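Local coordinates for 4-hydroxybutyrate CoA-transferase (Porphyromonas gingivalis, PDB 3EH7), which probably transfers coenzyme A between acyl-CoA thioesters and carboxylates such as acetate or 4-hydroxybutyrate, at residues N133-G139 with N170-I174; I156-Q162 with Y179-Y185; I313-I319 with I357-P361. All coordinates share one frame. Residue numbers count along the deposited sequence, not the author numbering.

Overall arrangement
Following the chain from the N terminus, strand 135-137 comes first, and its partner, strand 171-173, follows only after helix 145-151 and strand 154-160, closing contact 1; strand 179-183 closes contact 2 soon after. Their segments alternate, so the two contacts cross. Contact 1 is a two-stranded antiparallel sheet, contact 2 a parallel pair in the six-stranded sheet of the N-terminal part, and they touch through Cys-136 and Ile-174 against Ile-159 and Ile-180, centres about 12 Å apart. Contact 3 follows in series, joining neighbouring strands of the C-terminal sheet on the opposite side of the chain's centre, with its centre about 36 Å from that of contact 1.

Contact 1: N133-G139 with N170-I174; sequences NGYCSFG and NLIHI
A two-stranded antiparallel sheet joins strand 135-137 to strand 171-173, packed against the parallel sheet of the N-terminal domain. Over these short segments the axes approach to 4.5 Å, with N-to-C directions at 147°. Cys-136 and Ile-172 form the hydrogen-bonded pair: Cys-136 N donates to Ile-172 O (2.9 Å) and Ile-172 N to Cys-136 O (2.8 Å). The non-hydrogen-bonded pairs Tyr-135/His-173 and Ser-137/Leu-171 flank it, with CA-CA distances of 4.3 and 4.4 Å. Beyond them, Ile-174 N reaches Gly-134 O (2.9 Å) and Phe-138 N reaches Asn-170 O (2.9 Å). Gly-134 has phi/psi 88/15°, and a CB there would clash with His-173 NE2.

Tyr-135 (chi1 m), Ser-137 (t), Leu-171 (m) and His-173 (t) share one face. There the His-173 edge meets the Tyr-135 ring face in a T-shaped pair, centroids 5.0 Å apart and planes at 87°, while Tyr-135 CD1 lies 4.0 Å from Leu-171 CB. On the other face Cys-136 (m) and Ile-172 (t) turn inward against Leu-127, and Phe-138 CE1 packs 3.6 Å from Ile-172 CB.

Ser-137 OG accepts from Gly-139 N (2.9 Å) in an ST turn and also from Val-166 N; Asn-170 ND2 donates to Gly-139 O (3.2 Å) and to Val-166 O. His-173 ND1 pairs with Ser-175, whereas its NE2 makes a weak bond to Asn-133 O (3.3 Å), seconded by a water 2.9 Å from each atom. The chemistry implies a sheet held mainly by main-chain bonds, apolar on the Cys-136/Ile-172 face and mixed aromatic, polar and aliphatic on the other.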
# COMPACT_ATOMS: atom_id res chain seq x y z
N ASN A 133 -25.50 -30.25 -13.58
CA ASN A 133 -26.27 -29.03 -13.40
C ASN A 133 -25.99 -27.94 -14.43
O ASN A 133 -26.61 -26.88 -14.40
CB ASN A 133 -26.01 -28.51 -11.99
CG ASN A 133 -26.44 -29.49 -10.93
OD1 ASN A 133 -27.29 -30.35 -11.18
ND2 ASN A 133 -25.91 -29.33 -9.73
N GLY A 134 -25.05 -28.21 -15.33
CA GLY A 134 -24.71 -27.30 -16.41
C GLY A 134 -23.65 -26.29 -16.03
O GLY A 134 -23.45 -25.32 -16.72
N TYR A 135 -22.96 -26.54 -14.92
CA TYR A 135 -21.88 -25.67 -14.49
C TYR A 135 -20.50 -26.18 -14.93
O TYR A 135 -20.18 -27.35 -14.74
CB TYR A 135 -21.91 -25.49 -12.97
CG TYR A 135 -22.99 -24.55 -12.49
CD1 TYR A 135 -22.75 -23.20 -12.41
CD2 TYR A 135 -24.25 -25.02 -12.13
CE1 TYR A 135 -23.72 -22.34 -12.01
CE2 TYR A 135 -25.24 -24.16 -11.72
CZ TYR A 135 -24.97 -22.83 -11.64
OH TYR A 135 -25.92 -21.94 -11.21
N CYS A 136 -19.73 -25.29 -15.55
CA CYS A 136 -18.32 -25.55 -15.87
C CYS A 136 -17.47 -24.87 -14.85
O CYS A 136 -17.80 -23.77 -14.39
CB CYS A 136 -17.95 -24.91 -17.19
SG CYS A 136 -18.85 -25.57 -18.58
N SER A 137 -16.35 -25.49 -14.53
CA SER A 137 -15.32 -24.89 -13.71
C SER A 137 -14.30 -24.09 -14.55
O SER A 137 -14.01 -24.42 -15.69
CB SER A 137 -14.61 -25.98 -12.90
OG SER A 137 -13.47 -25.50 -12.23
N PHE A 138 -13.74 -23.04 -13.96
CA PHE A 138 -12.63 -22.31 -14.59
C PHE A 138 -11.31 -23.07 -14.42
O PHE A 138 -10.26 -22.60 -14.82
CB PHE A 138 -12.55 -20.88 -14.04
CG PHE A 138 -13.67 -19.99 -14.49
CD1 PHE A 138 -14.86 -19.93 -13.76
CD2 PHE A 138 -13.55 -19.21 -15.64
CE1 PHE A 138 -15.93 -19.13 -14.18
CE2 PHE A 138 -14.62 -18.39 -16.07
CZ PHE A 138 -15.81 -18.34 -15.32
N GLY A 139 -11.37 -24.29 -13.87
CA GLY A 139 -10.17 -25.11 -13.67
C GLY A 139 -9.07 -24.35 -12.93
O GLY A 139 -9.29 -23.78 -11.86
N ASN A 170 -15.72 -20.99 -8.35
CA ASN A 170 -14.95 -21.21 -9.56
C ASN A 170 -15.77 -21.85 -10.67
O ASN A 170 -15.23 -22.60 -11.49
CB ASN A 170 -13.79 -22.14 -9.19
CG ASN A 170 -12.70 -22.15 -10.21
OD1 ASN A 170 -12.39 -21.13 -10.85
ND2 ASN A 170 -12.07 -23.32 -10.35
N LEU A 171 -17.06 -21.53 -10.70
CA LEU A 171 -18.01 -22.10 -11.66
C LEU A 171 -18.70 -21.02 -12.45
O LEU A 171 -18.76 -19.87 -12.04
CB LEU A 171 -19.07 -22.93 -10.95
CG LEU A 171 -18.62 -24.14 -10.12
CD1 LEU A 171 -19.82 -24.72 -9.42
CD2 LEU A 171 -17.89 -25.20 -10.95
N ILE A 172 -19.22 -21.43 -13.60
CA ILE A 172 -20.06 -20.58 -14.41
C ILE A 172 -21.04 -21.50 -15.13
O ILE A 172 -20.67 -22.59 -15.58
CB ILE A 172 -19.23 -19.72 -15.41
CG1 ILE A 172 -20.11 -18.69 -16.11
CG2 ILE A 172 -18.46 -20.62 -16.43
CD1 ILE A 172 -19.33 -17.72 -16.99
N HIS A 173 -22.29 -21.07 -15.20
CA HIS A 173 -23.27 -21.82 -15.91
C HIS A 173 -23.04 -21.69 -17.40
O HIS A 173 -22.75 -20.61 -17.91
CB HIS A 173 -24.67 -21.36 -15.57
CG HIS A 173 -25.72 -22.36 -15.92
ND1 HIS A 173 -26.35 -22.39 -17.14
CD2 HIS A 173 -26.22 -23.41 -15.21
CE1 HIS A 173 -27.20 -23.40 -17.17
NE2 HIS A 173 -27.14 -24.02 -16.01
N ILE A 174 -23.22 -22.81 -18.09
CA ILE A 174 -22.90 -22.94 -19.49
C ILE A 174 -23.79 -22.05 -20.35
O ILE A 174 -23.40 -21.71 -21.47
CB ILE A 174 -23.04 -24.42 -19.90
CG1 ILE A 174 -22.43 -24.69 -21.28
CG2 ILE A 174 -24.51 -24.90 -19.83
CD1 ILE A 174 -22.16 -26.18 -21.50
O HOH W 1 -28.96 -26.22 -16.03

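Contact 2: I156-Q162 with Y179-Y185; sequences IGEINRQ and YIVMADY
Tyr-185, with the largest area buried by this contact, lies past the end of strand 179-183, but with chi1 p its OH donates a very short 2.5 Å bond to Glu-158 OE2. Glu-158 (chi1 t) also accepts from the backbone N of Ser-42 and Cys-43 at the start of helix 41-49. Over the ring face lies Asn-160 ND2, which donates to Tyr-185 O (2.9 Å) and to Gln-126, while Asn-160 OD1 accepts from Tyr-185 N (3.0 Å) and, in an Asx turn, from Gln-162 N (2.9 Å).

The strands are parallel neighbours in the Rossmann-like sheet of the N-terminal domain, their axes 4.7 Å apart at 23°. Ile-156 pairs with Tyr-179 and Asn-160 with Ala-183, through Gly-157 N to Tyr-179 O (3.0 Å), Val-181 N to Gly-157 O, Ile-159 N to Val-181 O and Ala-183 N to Ile-159 O (each 2.9 Å).

Arg-161 (chi1 and chi2 m) is the next most covered: its N (3.0 Å) and NH2 (2.9 Å) both donate to Ala-183 O, and Met-182 CE (selenomethionine) sits over the guanidinium face, 3.5 Å from Arg-161 CZ. Ile-159 CG2 and CD1 lie 4.0 Å from Met-182 CE and Ile-180 CG2, respectively.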
# COMPACT_ATOMS: atom_id res chain seq x y z
N ILE A 156 -16.61 -16.44 -24.90
CA ILE A 156 -16.27 -17.70 -25.57
C ILE A 156 -15.69 -18.63 -24.51
O ILE A 156 -14.69 -18.28 -23.84
CB ILE A 156 -15.21 -17.52 -26.67
CG1 ILE A 156 -15.71 -16.52 -27.71
CG2 ILE A 156 -14.85 -18.86 -27.30
CD1 ILE A 156 -14.61 -15.95 -28.58
N GLY A 157 -16.33 -19.78 -24.34
CA GLY A 157 -15.87 -20.80 -23.42
C GLY A 157 -15.20 -21.92 -24.19
O GLY A 157 -15.83 -22.56 -25.03
N GLU A 158 -13.93 -22.17 -23.89
CA GLU A 158 -13.20 -23.26 -24.52
C GLU A 158 -13.23 -24.45 -23.57
O GLU A 158 -12.49 -24.48 -22.59
CB GLU A 158 -11.75 -22.85 -24.81
CG GLU A 158 -10.94 -23.89 -25.56
CD GLU A 158 -9.67 -23.34 -26.18
OE1 GLU A 158 -9.75 -22.37 -26.96
OE2 GLU A 158 -8.58 -23.89 -25.89
N ILE A 159 -14.10 -25.41 -23.85
CA ILE A 159 -14.28 -26.55 -22.95
C ILE A 159 -13.31 -27.68 -23.30
O ILE A 159 -13.44 -28.38 -24.31
CB ILE A 159 -15.75 -27.07 -22.94
CG1 ILE A 159 -16.69 -25.94 -22.54
CG2 ILE A 159 -15.89 -28.22 -21.97
CD1 ILE A 159 -18.13 -26.40 -22.21
N ASN A 160 -12.31 -27.84 -22.44
CA ASN A 160 -11.26 -28.81 -22.67
C ASN A 160 -11.48 -30.05 -21.79
O ASN A 160 -11.64 -29.95 -20.56
CB ASN A 160 -9.91 -28.13 -22.40
CG ASN A 160 -8.70 -29.03 -22.63
OD1 ASN A 160 -8.80 -30.19 -23.07
ND2 ASN A 160 -7.54 -28.48 -22.32
N ARG A 161 -11.48 -31.21 -22.42
CA ARG A 161 -11.68 -32.46 -21.67
C ARG A 161 -10.59 -32.62 -20.62
O ARG A 161 -10.80 -33.31 -19.63
CB ARG A 161 -11.66 -33.69 -22.57
CG ARG A 161 -12.46 -33.66 -23.86
CD ARG A 161 -13.82 -33.09 -23.72
NE ARG A 161 -14.71 -33.50 -24.80
CZ ARG A 161 -14.61 -33.11 -26.07
NH1 ARG A 161 -15.49 -33.58 -26.95
NH2 ARG A 161 -13.67 -32.27 -26.48
N GLN A 162 -9.45 -31.98 -20.84
CA GLN A 162 -8.31 -32.13 -19.94
C GLN A 162 -8.17 -30.99 -18.94
O GLN A 162 -7.27 -31.04 -18.11
CB GLN A 162 -7.03 -32.33 -20.75
CG GLN A 162 -7.09 -33.59 -21.60
CD GLN A 162 -5.75 -34.00 -22.16
OE1 GLN A 162 -4.75 -33.96 -21.45
NE2 GLN A 162 -5.72 -34.41 -23.44
N TYR A 179 -20.43 -18.52 -27.24
CA TYR A 179 -19.95 -19.63 -28.05
C TYR A 179 -19.17 -20.61 -27.22
O TYR A 179 -18.55 -20.24 -26.23
CB TYR A 179 -19.10 -19.15 -29.20
CG TYR A 179 -19.81 -18.16 -30.05
CD1 TYR A 179 -20.62 -18.57 -31.11
CD2 TYR A 179 -19.71 -16.79 -29.79
CE1 TYR A 179 -21.30 -17.65 -31.89
CE2 TYR A 179 -20.38 -15.86 -30.56
CZ TYR A 179 -21.17 -16.29 -31.61
OH TYR A 179 -21.82 -15.36 -32.37
N ILE A 180 -19.27 -21.87 -27.63
CA ILE A 180 -18.55 -22.97 -27.00
C ILE A 180 -17.62 -23.62 -28.03
O ILE A 180 -18.04 -24.02 -29.12
CB ILE A 180 -19.50 -24.03 -26.45
CG1 ILE A 180 -20.32 -23.45 -25.29
CG2 ILE A 180 -18.72 -25.23 -25.95
CD1 ILE A 180 -21.59 -24.28 -25.00
N VAL A 181 -16.35 -23.70 -27.68
CA VAL A 181 -15.37 -24.33 -28.54
C VAL A 181 -14.86 -25.59 -27.85
O VAL A 181 -14.24 -25.50 -26.78
CB VAL A 181 -14.22 -23.34 -28.81
CG1 VAL A 181 -13.09 -24.04 -29.56
CG2 VAL A 181 -14.75 -22.13 -29.59
N MSE A 182 -15.13 -26.76 -28.42
CA MSE A 182 -14.68 -27.99 -27.77
C MSE A 182 -13.18 -28.23 -27.99
O MSE A 182 -12.61 -27.86 -29.03
CB MSE A 182 -15.51 -29.22 -28.24
CG MSE A 182 -17.04 -29.15 -27.94
SE MSE A 182 -17.47 -28.72 -26.10
CE MSE A 182 -16.57 -30.28 -25.29
N ALA A 183 -12.52 -28.81 -27.00
CA ALA A 183 -11.09 -29.12 -27.12
C ALA A 183 -10.67 -30.35 -26.30
O ALA A 183 -11.39 -30.82 -25.43
CB ALA A 183 -10.28 -27.92 -26.74
N ASP A 184 -9.47 -30.86 -26.60
CA ASP A 184 -8.90 -31.98 -25.84
C ASP A 184 -7.38 -31.93 -25.96
O ASP A 184 -6.79 -32.40 -26.92
CB ASP A 184 -9.47 -33.31 -26.35
CG ASP A 184 -9.03 -34.51 -25.50
OD1 ASP A 184 -8.45 -34.32 -24.41
OD2 ASP A 184 -9.26 -35.66 -25.96
N TYR A 185 -6.73 -31.30 -24.99
CA TYR A 185 -5.29 -31.13 -25.10
C TYR A 185 -4.74 -30.89 -23.72
O TYR A 185 -5.45 -30.36 -22.87
CB TYR A 185 -4.92 -29.97 -26.06
CG TYR A 185 -5.43 -28.61 -25.64
CD1 TYR A 185 -4.87 -27.93 -24.54
CD2 TYR A 185 -6.47 -27.99 -26.32
CE1 TYR A 185 -5.34 -26.69 -24.14
CE2 TYR A 185 -6.96 -26.75 -25.92
CZ TYR A 185 -6.40 -26.10 -24.82
OH TYR A 185 -6.85 -24.86 -24.41

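Contact 3: I313-I319 with I357-P361; sequences INSCIEI and IMAIP
Strands 310-314 and 355-359, parallel neighbours in the C-terminal sheet, form a beta-alpha-beta crossover through helix 341-350, with strands 318-320 and 325-326 inserted before the helix; the contact takes the C-terminal ends of the pair and the following loops. Ile-313 pairs with Ile-357 (CA-CA 4.9 Å) and Asn-314 with Met-358 (5.2 Å). Asn-314 N donates to Ile-357 O (3.1 Å), and Ala-359 N to Asn-314 O (2.8 Å).

Beyond this register Ser-315 OG (chi1 m) donates to Ala-359 O at 2.7 Å. Ile-313 and Ile-357, both mt, share one face, with Ile-313 CG1 4.2 Å from Ile-357 CD1 and Ile-313 CG2 3.9 Å from Ala-359 CB. The other face carries Asn-314 (chi1 m, chi2 -74°) and selenomethionine Met-358 (m, m, t), where Asn-314 CB lies 4.3 Å from Met-358 SE. Asn-314 OD1 accepts from Gln-217 NE2, while its ND2 donates to a water at 2.9 Å that donates to Ile-357 O at 2.8 Å.

Ile-360 buries the most area, its chi1 at 50° (p) and chi2 t. Its CG2 lies 3.7 Å from the SG of Cys-316, itself p, and its CD1 lies 4.1 Å from CG2 of Ile-319 (tt). That last contact spans the bend from strand 310-314 to strand 318-320, where Ile-317 and Glu-318 form a classic beta bulge opposite Val-326.

Around the pair, helix 341-350 packs on Asn-314 and Met-358, helix 222-229 on Ile-313, Ser-315 and Ala-359, and strand 391-394 on Ile-357 and Ile-360, so that helices lie against both faces of this alpha/beta sheet.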
# COMPACT_ATOMS: atom_id res chain seq x y z
N ILE A 313 6.38 -15.16 0.55
CA ILE A 313 7.69 -15.21 -0.11
C ILE A 313 7.56 -14.83 -1.57
O ILE A 313 6.83 -15.46 -2.34
CB ILE A 313 8.37 -16.63 -0.04
CG1 ILE A 313 8.42 -17.17 1.38
CG2 ILE A 313 9.79 -16.57 -0.62
CD1 ILE A 313 8.90 -18.65 1.48
N ASN A 314 8.29 -13.78 -1.95
CA ASN A 314 8.33 -13.32 -3.33
C ASN A 314 9.75 -12.87 -3.69
O ASN A 314 10.58 -12.63 -2.82
CB ASN A 314 7.35 -12.15 -3.52
CG ASN A 314 5.90 -12.55 -3.24
OD1 ASN A 314 5.25 -13.25 -4.04
ND2 ASN A 314 5.41 -12.14 -2.12
N SER A 315 10.02 -12.76 -4.98
CA SER A 315 11.29 -12.25 -5.48
C SER A 315 11.06 -10.94 -6.20
O SER A 315 9.91 -10.54 -6.43
CB SER A 315 11.89 -13.26 -6.44
OG SER A 315 12.08 -14.45 -5.73
N CYS A 316 12.15 -10.25 -6.50
CA CYS A 316 12.08 -9.00 -7.25
C CYS A 316 13.36 -8.85 -8.09
O CYS A 316 14.24 -9.70 -8.02
CB CYS A 316 11.88 -7.85 -6.26
SG CYS A 316 13.24 -7.74 -5.13
N ILE A 317 13.46 -7.81 -8.90
CA ILE A 317 14.62 -7.58 -9.78
C ILE A 317 15.71 -6.88 -9.00
O ILE A 317 16.89 -7.24 -9.09
CB ILE A 317 14.24 -6.68 -11.00
CG1 ILE A 317 13.15 -7.35 -11.83
CG2 ILE A 317 15.47 -6.32 -11.88
CD1 ILE A 317 13.43 -8.79 -12.24
N GLU A 318 15.35 -5.84 -8.24
CA GLU A 318 16.35 -5.13 -7.44
C GLU A 318 15.71 -4.46 -6.24
O GLU A 318 14.49 -4.21 -6.22
CB GLU A 318 17.14 -4.12 -8.29
CG GLU A 318 16.30 -2.98 -8.83
CD GLU A 318 17.05 -2.00 -9.75
OE1 GLU A 318 18.29 -2.06 -9.90
OE2 GLU A 318 16.35 -1.13 -10.31
N ILE A 319 16.55 -4.19 -5.25
CA ILE A 319 16.18 -3.45 -4.06
C ILE A 319 17.28 -2.45 -3.75
O ILE A 319 18.49 -2.78 -3.84
CB ILE A 319 15.86 -4.37 -2.86
CG1 ILE A 319 15.58 -3.53 -1.61
CG2 ILE A 319 17.01 -5.26 -2.53
CD1 ILE A 319 14.86 -4.25 -0.54
N ILE A 357 8.68 -11.70 2.99
CA ILE A 357 10.06 -11.91 2.62
C ILE A 357 10.24 -11.61 1.15
O ILE A 357 9.48 -12.10 0.31
CB ILE A 357 10.49 -13.39 2.88
CG1 ILE A 357 10.30 -13.73 4.36
CG2 ILE A 357 11.93 -13.63 2.41
CD1 ILE A 357 10.18 -15.20 4.66
N MSE A 358 11.23 -10.80 0.84
CA MSE A 358 11.73 -10.61 -0.52
C MSE A 358 13.01 -11.48 -0.61
O MSE A 358 14.02 -11.14 -0.05
CB MSE A 358 12.04 -9.15 -0.77
CG MSE A 358 10.78 -8.23 -0.80
SE MSE A 358 9.65 -8.74 -2.32
CE MSE A 358 8.04 -7.85 -1.77
N ALA A 359 12.90 -12.62 -1.28
CA ALA A 359 13.94 -13.64 -1.40
C ALA A 359 14.54 -13.56 -2.81
O ALA A 359 13.84 -13.80 -3.83
CB ALA A 359 13.36 -15.02 -1.15
N ILE A 360 15.80 -13.18 -2.87
CA ILE A 360 16.45 -12.90 -4.14
C ILE A 360 17.90 -13.37 -4.13
O ILE A 360 18.54 -13.36 -3.07
CB ILE A 360 16.41 -11.41 -4.48
CG1 ILE A 360 16.91 -10.57 -3.30
CG2 ILE A 360 14.99 -11.00 -4.85
CD1 ILE A 360 17.30 -9.20 -3.71
N PRO A 361 18.41 -13.79 -5.31
CA PRO A 361 19.83 -13.96 -5.50
C PRO A 361 20.49 -12.60 -5.30
O PRO A 361 19.90 -11.58 -5.68
CB PRO A 361 19.95 -14.39 -6.96
CG PRO A 361 18.63 -14.77 -7.39
CD PRO A 361 17.65 -14.05 -6.55
O HOH W 2 6.92 -11.10 0.13